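Local coordinates for MMS19 nucleotide excision repair protein homolog (Mus musculus, PDB 6TBL) that probably serves as a key component of the cytosolic assembly complex that inserts iron-sulfur clusters into apoproteins of DNA metabolism and genome integrity, at residues L12-L17 with V47-T52; S27-L32 with M63-A68; A68-M73 with R93-P98. All blocks are in the same frame, centred on the assembly; numbering follows the deposited sequence.

Interaction 1 (L12-L17 with V47-T52); sequences LLLEAL and VDTLVT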
loop_
_atom_site.group_PDB
_atom_site.type_symbol
_atom_site.label_atom_id
_atom_site.label_comp_id
_atom_site.label_asym_id
_atom_site.label_seq_id
_atom_site.Cartn_x
_atom_site.Cartn_y
_atom_site.Cartn_z
ATOM N N LEU A 12 -41.663 -15.356 -0.427
ATOM C CA LEU A 12 -42.036 -14.852 0.889
ATOM C C LEU A 12 -40.844 -14.848 1.835
ATOM O O LEU A 12 -40.719 -13.954 2.679
ATOM C CB LEU A 12 -43.181 -15.680 1.466
ATOM C CG LEU A 12 -44.447 -15.677 0.610
ATOM C CD1 LEU A 12 -45.528 -16.532 1.237
ATOM C CD2 LEU A 12 -44.940 -14.256 0.396
ATOM N N LEU A 13 -39.961 -15.844 1.715
ATOM C CA LEU A 13 -38.734 -15.836 2.506
ATOM C C LEU A 13 -37.839 -14.670 2.113
ATOM O O LEU A 13 -37.237 -14.019 2.975
ATOM C CB LEU A 13 -37.986 -17.157 2.335
ATOM C CG LEU A 13 -38.593 -18.394 2.993
ATOM C CD1 LEU A 13 -37.797 -19.634 2.617
ATOM C CD2 LEU A 13 -38.635 -18.222 4.501
ATOM N N LEU A 14 -37.739 -14.393 0.812
ATOM C CA LEU A 14 -36.918 -13.277 0.358
ATOM C C LEU A 14 -37.506 -11.946 0.805
ATOM O O LEU A 14 -36.778 -11.069 1.284
ATOM C CB LEU A 14 -36.771 -13.324 -1.162
ATOM C CG LEU A 14 -36.037 -14.548 -1.708
ATOM C CD1 LEU A 14 -36.008 -14.524 -3.224
ATOM C CD2 LEU A 14 -34.630 -14.626 -1.143
ATOM N N GLU A 15 -38.822 -11.780 0.666
ATOM C CA GLU A 15 -39.464 -10.546 1.100
ATOM C C GLU A 15 -39.449 -10.386 2.613
ATOM O O GLU A 15 -39.559 -9.259 3.105
ATOM C CB GLU A 15 -40.900 -10.490 0.577
ATOM C CG GLU A 15 -40.992 -10.174 -0.903
ATOM C CD GLU A 15 -40.453 -8.796 -1.230
ATOM O OE1 GLU A 15 -40.757 -7.847 -0.476
ATOM O OE2 GLU A 15 -39.718 -8.661 -2.232
ATOM N N ALA A 16 -39.315 -11.483 3.360
ATOM C CA ALA A 16 -39.219 -11.380 4.811
ATOM C C ALA A 16 -37.911 -10.745 5.258
ATOM O O ALA A 16 -37.836 -10.237 6.383
ATOM C CB ALA A 16 -39.376 -12.760 5.451
ATOM N N LEU A 17 -36.881 -10.760 4.409
ATOM C CA LEU A 17 -35.615 -10.124 4.755
ATOM C C LEU A 17 -35.743 -8.613 4.875
ATOM O O LEU A 17 -34.924 -7.985 5.555
ATOM C CB LEU A 17 -34.551 -10.472 3.716
ATOM C CG LEU A 17 -34.175 -11.950 3.610
ATOM C CD1 LEU A 17 -33.315 -12.194 2.387
ATOM C CD2 LEU A 17 -33.454 -12.401 4.865
ATOM N N VAL A 47 -29.144 -14.326 -6.213
ATOM C CA VAL A 47 -27.909 -13.926 -5.540
ATOM C C VAL A 47 -27.915 -12.434 -5.242
ATOM O O VAL A 47 -27.527 -12.004 -4.147
ATOM C CB VAL A 47 -26.682 -14.326 -6.381
ATOM C CG1 VAL A 47 -25.435 -13.651 -5.843
ATOM C CG2 VAL A 47 -26.503 -15.823 -6.359
ATOM N N ASP A 48 -28.371 -11.621 -6.196
ATOM C CA ASP A 48 -28.286 -10.175 -6.024
ATOM C C ASP A 48 -29.098 -9.709 -4.824
ATOM O O ASP A 48 -28.620 -8.901 -4.019
ATOM C CB ASP A 48 -28.749 -9.461 -7.292
ATOM C CG ASP A 48 -28.363 -7.998 -7.300
ATOM O OD1 ASP A 48 -27.217 -7.685 -7.695
ATOM O OD2 ASP A 48 -29.199 -7.160 -6.899
ATOM N N THR A 49 -30.323 -10.216 -4.677
ATOM C CA THR A 49 -31.131 -9.832 -3.526
ATOM C C THR A 49 -30.682 -10.543 -2.253
ATOM O O THR A 49 -30.867 -10.006 -1.153
ATOM C CB THR A 49 -32.613 -10.101 -3.807
ATOM O OG1 THR A 49 -33.403 -9.666 -2.694
ATOM C CG2 THR A 49 -32.862 -11.578 -4.059
ATOM N N LEU A 50 -30.085 -11.731 -2.371
ATOM C CA LEU A 50 -29.537 -12.397 -1.193
ATOM C C LEU A 50 -28.339 -11.631 -0.646
ATOM O O LEU A 50 -28.269 -11.344 0.555
ATOM C CB LEU A 50 -29.151 -13.840 -1.528
ATOM C CG LEU A 50 -30.300 -14.836 -1.727
ATOM C CD1 LEU A 50 -29.792 -16.151 -2.308
ATOM C CD2 LEU A 50 -31.062 -15.079 -0.431
ATOM N N VAL A 51 -27.392 -11.284 -1.519
ATOM C CA VAL A 51 -26.214 -10.531 -1.092
ATOM C C VAL A 51 -26.627 -9.191 -0.498
ATOM O O VAL A 51 -26.145 -8.790 0.569
ATOM C CB VAL A 51 -25.238 -10.348 -2.269
ATOM C CG1 VAL A 51 -24.133 -9.379 -1.895
ATOM C CG2 VAL A 51 -24.652 -11.684 -2.682
ATOM N N THR A 52 -27.534 -8.486 -1.174
ATOM C CA THR A 52 -27.938 -7.159 -0.721
ATOM C C THR A 52 -28.553 -7.212 0.673
ATOM O O THR A 52 -28.112 -6.503 1.586
ATOM C CB THR A 52 -28.922 -6.544 -1.716
ATOM O OG1 THR A 52 -28.395 -6.657 -3.043
ATOM C CG2 THR A 52 -29.155 -5.077 -1.397
#
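A junction between successive HEAT repeats in the C-terminal region of MMS19 brings Leu14 of helix 9-16 against Leu50 of helix 47-57. The two leucine side chains lie at an angle to each other and meet methyl to methyl, Leu14 CD2 lying 3.7 Å from Leu50 CD2. Their CA atoms, the nearest pair of the two segments, are 7.6 Å apart. In both residues CG stands beside the backbone N and opposite the carbonyl carbon (chi1 -64° in Leu14, -73° in Leu50). The CB of Leu50 does not face helix 9-16, and it is the CD2 branch that closes the distance. The other methyl of Leu14, CD1, approaches Thr49 more loosely, 4.4 Å from CG2; the threonine thus offers its methyl to the leucine, while OG1 lies farther from it. The contact joins HEAT 2 to HEAT 3; it is purely apolar, with no hydrogen bond between the segments, and buries 146 Å² in all. One turn further along, Leu17 points the same way, with CD1 4.6 Å from Leu50 CD2, and extends the apolar strip toward Phe54 and Leu57 of helix 47-57. Leu14 remains partly exposed and also touches His46, whereas Leu50 is buried. On another side of helix 47-57, Asp48 OD1 is hydrogen-bonded to Tyr87 OH of helix 81-94.

Interaction 2 (S27-L32 with M63-A68); sequences STLSCL and MAVRIA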
loop_
_atom_site.group_PDB
_atom_site.type_symbol
_atom_site.label_atom_id
_atom_site.label_comp_id
_atom_site.label_asym_id
_atom_site.label_seq_id
_atom_site.Cartn_x
_atom_site.Cartn_y
_atom_site.Cartn_z
ATOM N N SER A 27 -36.340 -15.374 11.823
ATOM C CA SER A 27 -37.141 -16.509 11.377
ATOM C C SER A 27 -36.792 -16.906 9.947
ATOM O O SER A 27 -36.517 -18.079 9.668
ATOM C CB SER A 27 -38.628 -16.178 11.501
ATOM O OG SER A 27 -39.432 -17.259 11.064
ATOM N N THR A 28 -36.790 -15.941 9.025
ATOM C CA THR A 28 -36.511 -16.277 7.633
ATOM C C THR A 28 -35.051 -16.664 7.425
ATOM O O THR A 28 -34.754 -17.510 6.575
ATOM C CB THR A 28 -36.898 -15.116 6.715
ATOM O OG1 THR A 28 -36.565 -15.440 5.359
ATOM C CG2 THR A 28 -36.177 -13.840 7.118
ATOM N N LEU A 29 -34.133 -16.074 8.197
ATOM C CA LEU A 29 -32.720 -16.414 8.051
ATOM C C LEU A 29 -32.451 -17.860 8.450
ATOM O O LEU A 29 -31.590 -18.520 7.859
ATOM C CB LEU A 29 -31.858 -15.460 8.876
ATOM C CG LEU A 29 -31.672 -14.046 8.326
ATOM C CD1 LEU A 29 -31.056 -13.139 9.378
ATOM C CD2 LEU A 29 -30.811 -14.071 7.072
ATOM N N SER A 30 -33.176 -18.371 9.449
ATOM C CA SER A 30 -32.998 -19.763 9.845
ATOM C C SER A 30 -33.493 -20.732 8.778
ATOM O O SER A 30 -33.105 -21.904 8.795
ATOM C CB SER A 30 -33.716 -20.036 11.167
ATOM O OG SER A 30 -35.121 -19.935 11.014
ATOM N N CYS A 31 -34.343 -20.272 7.862
ATOM C CA CYS A 31 -34.781 -21.092 6.741
ATOM C C CYS A 31 -33.865 -20.963 5.535
ATOM O O CYS A 31 -33.685 -21.936 4.792
ATOM C CB CYS A 31 -36.203 -20.711 6.326
ATOM S SG CYS A 31 -37.444 -21.028 7.573
ATOM N N LEU A 32 -33.280 -19.784 5.330
ATOM C CA LEU A 32 -32.500 -19.528 4.126
ATOM C C LEU A 32 -31.147 -20.228 4.159
ATOM O O LEU A 32 -30.673 -20.707 3.124
ATOM C CB LEU A 32 -32.325 -18.022 3.939
ATOM C CG LEU A 32 -33.600 -17.281 3.542
ATOM C CD1 LEU A 32 -33.396 -15.779 3.608
ATOM C CD2 LEU A 32 -34.040 -17.702 2.147
ATOM N N MET A 63 -28.036 -8.273 17.971
ATOM C CA MET A 63 -26.824 -9.076 17.850
ATOM C C MET A 63 -27.118 -10.419 17.192
ATOM O O MET A 63 -26.309 -10.919 16.401
ATOM C CB MET A 63 -26.192 -9.281 19.226
ATOM C CG MET A 63 -24.806 -9.899 19.196
ATOM S SD MET A 63 -24.326 -10.569 20.797
ATOM C CE MET A 63 -25.072 -9.371 21.904
ATOM N N ALA A 64 -28.273 -11.014 17.498
ATOM C CA ALA A 64 -28.607 -12.317 16.930
ATOM C C ALA A 64 -28.856 -12.221 15.431
ATOM O O ALA A 64 -28.515 -13.141 14.679
ATOM C CB ALA A 64 -29.825 -12.904 17.639
ATOM N N VAL A 65 -29.451 -11.117 14.980
ATOM C CA VAL A 65 -29.695 -10.935 13.553
ATOM C C VAL A 65 -28.379 -10.780 12.802
ATOM O O VAL A 65 -28.170 -11.402 11.754
ATOM C CB VAL A 65 -30.634 -9.737 13.316
ATOM C CG1 VAL A 65 -30.738 -9.424 11.830
ATOM C CG2 VAL A 65 -32.011 -10.024 13.890
ATOM N N ARG A 66 -27.470 -9.953 13.327
ATOM C CA ARG A 66 -26.170 -9.784 12.683
ATOM C C ARG A 66 -25.438 -11.115 12.563
ATOM O O ARG A 66 -24.805 -11.395 11.539
ATOM C CB ARG A 66 -25.324 -8.773 13.457
ATOM C CG ARG A 66 -25.784 -7.333 13.306
ATOM C CD ARG A 66 -24.822 -6.355 13.972
ATOM N NE ARG A 66 -25.220 -6.015 15.336
ATOM C CZ ARG A 66 -24.557 -6.382 16.427
ATOM N NH1 ARG A 66 -23.452 -7.103 16.322
ATOM N NH2 ARG A 66 -24.998 -6.022 17.624
ATOM N N ILE A 67 -25.529 -11.953 13.596
ATOM C CA ILE A 67 -24.882 -13.261 13.557
ATOM C C ILE A 67 -25.505 -14.134 12.474
ATOM O O ILE A 67 -24.801 -14.717 11.640
ATOM C CB ILE A 67 -24.956 -13.934 14.939
ATOM C CG1 ILE A 67 -24.057 -13.196 15.932
ATOM C CG2 ILE A 67 -24.585 -15.409 14.838
ATOM C CD1 ILE A 67 -24.128 -13.740 17.334
ATOM N N ALA A 68 -26.836 -14.236 12.469
ATOM C CA ALA A 68 -27.509 -15.063 11.474
ATOM C C ALA A 68 -27.253 -14.551 10.061
ATOM O O ALA A 68 -27.070 -15.345 9.129
ATOM C CB ALA A 68 -29.009 -15.115 11.764
#
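Leu29 lies against Ala68 where helix 22-38 comes close to helix 63-76, the CA atoms of Leu29 and Ala68 being 6.4 Å apart. The small alanine allows this approach: its single methyl is met by two carbons of the leucine, with Ala68 CB 3.7 Å from Leu29 CD1 and 4.1 Å from Leu29 CB. Leu29 CG is set beside its backbone N and opposite the carbonyl carbon (chi1 -75°), which lets the CD1 branch reach across to the neighbouring helix. The same methyl also rests near the main chain one turn back, 4.1 Å from Val65 O, but its approach to the Val65 side chain is looser, CD1 to CG1 being 4.5 Å. The segments lie in HEAT 2 and HEAT 3, and their side-by-side packing is consistent with the B-helix stacking of HEAT arrays. Phe54 and Leu57 of helix 47-57 pack on Leu29, and Leu26 touches both Val65 and Ala68; Leu29 and Val65 are buried, while Ala68 stays partly exposed. The side of Ser27, Ser30 and Ala64 is the one open to solvent. There Ala64 touches Leu26, and Ser30 turns its hydroxyl back onto its own helix, OG giving a hydrogen bond of 2.7 Å to Ser27 O from a position tilted 28° out of the carbonyl plane. Helix 104-118 instead packs on Arg66 and Ile67 of helix 63-76. Arg66 points away from helix 22-38, with one guanidinium face over Met63 CA; its NE is hydrogen-bonded to Ser60 O and its NH1 forms a salt bridge with Asp101 OD2. Met63 packs on the backbone of another protein's chain.

Interaction 3 (A68-M73 with R93-P98); sequences AALQCM and RALAKP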
loop_
_atom_site.group_PDB
_atom_site.type_symbol
_atom_site.label_atom_id
_atom_site.label_comp_id
_atom_site.label_asym_id
_atom_site.label_seq_id
_atom_site.Cartn_x
_atom_site.Cartn_y
_atom_site.Cartn_z
ATOM N N ALA A 68 -26.836 -14.236 12.469
ATOM C CA ALA A 68 -27.509 -15.063 11.474
ATOM C C ALA A 68 -27.253 -14.551 10.061
ATOM O O ALA A 68 -27.070 -15.345 9.129
ATOM C CB ALA A 68 -29.009 -15.115 11.764
ATOM N N ALA A 69 -27.228 -13.228 9.885
ATOM C CA ALA A 69 -26.981 -12.661 8.564
ATOM C C ALA A 69 -25.597 -13.038 8.051
ATOM O O ALA A 69 -25.438 -13.397 6.878
ATOM C CB ALA A 69 -27.144 -11.143 8.603
ATOM N N LEU A 70 -24.584 -12.968 8.919
ATOM C CA LEU A 70 -23.231 -13.323 8.503
ATOM C C LEU A 70 -23.089 -14.820 8.253
ATOM O O LEU A 70 -22.311 -15.228 7.383
ATOM C CB LEU A 70 -22.222 -12.863 9.554
ATOM C CG LEU A 70 -22.117 -11.350 9.747
ATOM C CD1 LEU A 70 -21.175 -11.024 10.891
ATOM C CD2 LEU A 70 -21.661 -10.676 8.464
ATOM N N GLN A 71 -23.819 -15.649 9.003
ATOM C CA GLN A 71 -23.793 -17.084 8.737
ATOM C C GLN A 71 -24.380 -17.408 7.371
ATOM O O GLN A 71 -23.952 -18.373 6.727
ATOM C CB GLN A 71 -24.542 -17.837 9.834
ATOM C CG GLN A 71 -23.893 -17.742 11.203
ATOM C CD GLN A 71 -24.670 -18.485 12.272
ATOM O OE1 GLN A 71 -25.713 -19.078 12.002
ATOM N NE2 GLN A 71 -24.161 -18.457 13.496
ATOM N N CYS A 72 -25.358 -16.624 6.915
ATOM C CA CYS A 72 -25.864 -16.794 5.558
ATOM C C CYS A 72 -24.853 -16.302 4.530
ATOM O O CYS A 72 -24.725 -16.890 3.449
ATOM C CB CYS A 72 -27.194 -16.062 5.403
ATOM S SG CYS A 72 -28.598 -16.934 6.122
ATOM N N MET A 73 -24.139 -15.218 4.844
ATOM C CA MET A 73 -23.066 -14.757 3.969
ATOM C C MET A 73 -22.002 -15.832 3.806
ATOM O O MET A 73 -21.437 -16.000 2.720
ATOM C CB MET A 73 -22.449 -13.476 4.523
ATOM C CG MET A 73 -23.344 -12.265 4.413
ATOM S SD MET A 73 -23.732 -11.898 2.694
ATOM C CE MET A 73 -22.092 -11.639 2.027
ATOM N N ARG A 93 -15.230 -5.912 0.784
ATOM C CA ARG A 93 -15.265 -4.554 1.312
ATOM C C ARG A 93 -16.379 -4.395 2.341
ATOM O O ARG A 93 -16.169 -3.801 3.406
ATOM C CB ARG A 93 -15.434 -3.552 0.168
ATOM C CG ARG A 93 -14.403 -3.709 -0.941
ATOM C CD ARG A 93 -14.777 -2.911 -2.180
ATOM N NE ARG A 93 -14.733 -1.475 -1.939
ATOM C CZ ARG A 93 -14.818 -0.556 -2.895
ATOM N NH1 ARG A 93 -14.768 0.732 -2.584
ATOM N NH2 ARG A 93 -14.948 -0.925 -4.163
ATOM N N ALA A 94 -17.566 -4.937 2.052
ATOM C CA ALA A 94 -18.690 -4.796 2.975
ATOM C C ALA A 94 -18.450 -5.558 4.273
ATOM O O ALA A 94 -18.765 -5.056 5.357
ATOM C CB ALA A 94 -19.981 -5.269 2.308
ATOM N N LEU A 95 -17.897 -6.770 4.187
ATOM C CA LEU A 95 -17.669 -7.568 5.387
ATOM C C LEU A 95 -16.540 -7.024 6.254
ATOM O O LEU A 95 -16.331 -7.539 7.356
ATOM C CB LEU A 95 -17.385 -9.025 5.010
ATOM C CG LEU A 95 -18.583 -9.789 4.437
ATOM C CD1 LEU A 95 -18.235 -11.242 4.167
ATOM C CD2 LEU A 95 -19.772 -9.689 5.375
ATOM N N ALA A 96 -15.815 -6.003 5.793
ATOM C CA ALA A 96 -14.797 -5.394 6.641
ATOM C C ALA A 96 -15.419 -4.659 7.820
ATOM O O ALA A 96 -14.806 -4.573 8.890
ATOM C CB ALA A 96 -13.926 -4.445 5.818
ATOM N N LYS A 97 -16.631 -4.123 7.648
ATOM C CA LYS A 97 -17.275 -3.413 8.753
ATOM C C LYS A 97 -17.653 -4.352 9.893
ATOM O O LYS A 97 -17.325 -4.038 11.050
ATOM C CB LYS A 97 -18.477 -2.620 8.232
ATOM C CG LYS A 97 -19.321 -1.975 9.319
ATOM C CD LYS A 97 -20.574 -1.337 8.732
ATOM C CE LYS A 97 -21.432 -0.703 9.812
ATOM N NZ LYS A 97 -22.665 -0.090 9.250
ATOM N N PRO A 98 -18.319 -5.493 9.663
ATOM C CA PRO A 98 -18.594 -6.409 10.783
ATOM C C PRO A 98 -17.346 -6.976 11.435
ATOM O O PRO A 98 -17.443 -7.514 12.546
ATOM C CB PRO A 98 -19.434 -7.519 10.134
ATOM C CG PRO A 98 -20.036 -6.889 8.946
ATOM C CD PRO A 98 -18.994 -5.945 8.433
#
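Leu70 and Leu95 mark the closest backbone approach, 8.6 Å between CA atoms, between the regular helix of 68-73 and a chain that, from Leu95 to Pro98, keeps helical phi and psi but loses the regular bonds. A type I beta turn runs from Ala94 to Lys97, its Lys97 N bonded to Ala94 O, and it brings Pro98 round to the same side as Leu95. Leu70 fits against both residues with its forked end. Its CD2 lies 3.8 Å from Leu95 CD2; the two leucine side chains run antiparallel and meet through one methyl each. In both, CG sits beside the backbone N (chi1 -65° in Leu70, -69° in Leu95), which brings each CD2 to the interface. The two Leu70 methyls also lie alongside the CB-CG bond of the proline: CD1 is 4.0 Å from Pro98 CB and CD2 is 4.1 Å from Pro98 CG. Met73 adds a looser touch one turn on. Its chain is folded at all three torsions, all near -60°, and this curls the terminal methyl toward Leu95, where CE comes within 4.4 Å of CD1. All four residues are buried and apolar, and no hydrogen bond links the segments. The contact joins HEAT 3 to HEAT 4. Helix 104-118 flanks it, with Ala110 touching both Leu70 and Pro98, Val106 touching Leu70, and Trp117 NE1 hydrogen-bonded to Met73 O. From helix 47-57, Phe54 and Leu55 pack on Met73, while Cys72 meets Gln33 of helix 22-38.

Overall arrangement
The three contacts step along the HEAT array: interactions 1 and 2 both join HEAT 2 to HEAT 3, and interaction 3 joins HEAT 3 to HEAT 4. Interactions 1 and 2, centres 12 Å apart, alternate along the chain and touch: Leu13 O probably accepts a hydrogen bond from Thr28 OG1 (2.9 Å), and Leu17 CD2 packs 3.6 Å from Leu32 CD1. Interactions 2 and 3 share Ala68, and Leu29 CD2 lies 3.7 Å from Cys72 SG. Interactions 1 and 3 are 15 Å apart between centres and about 4 Å between nearest atoms, without touching. The potassium ion at Thr77 and Thr81 is about 13 Å from the side chains of both Leu50 and Met73.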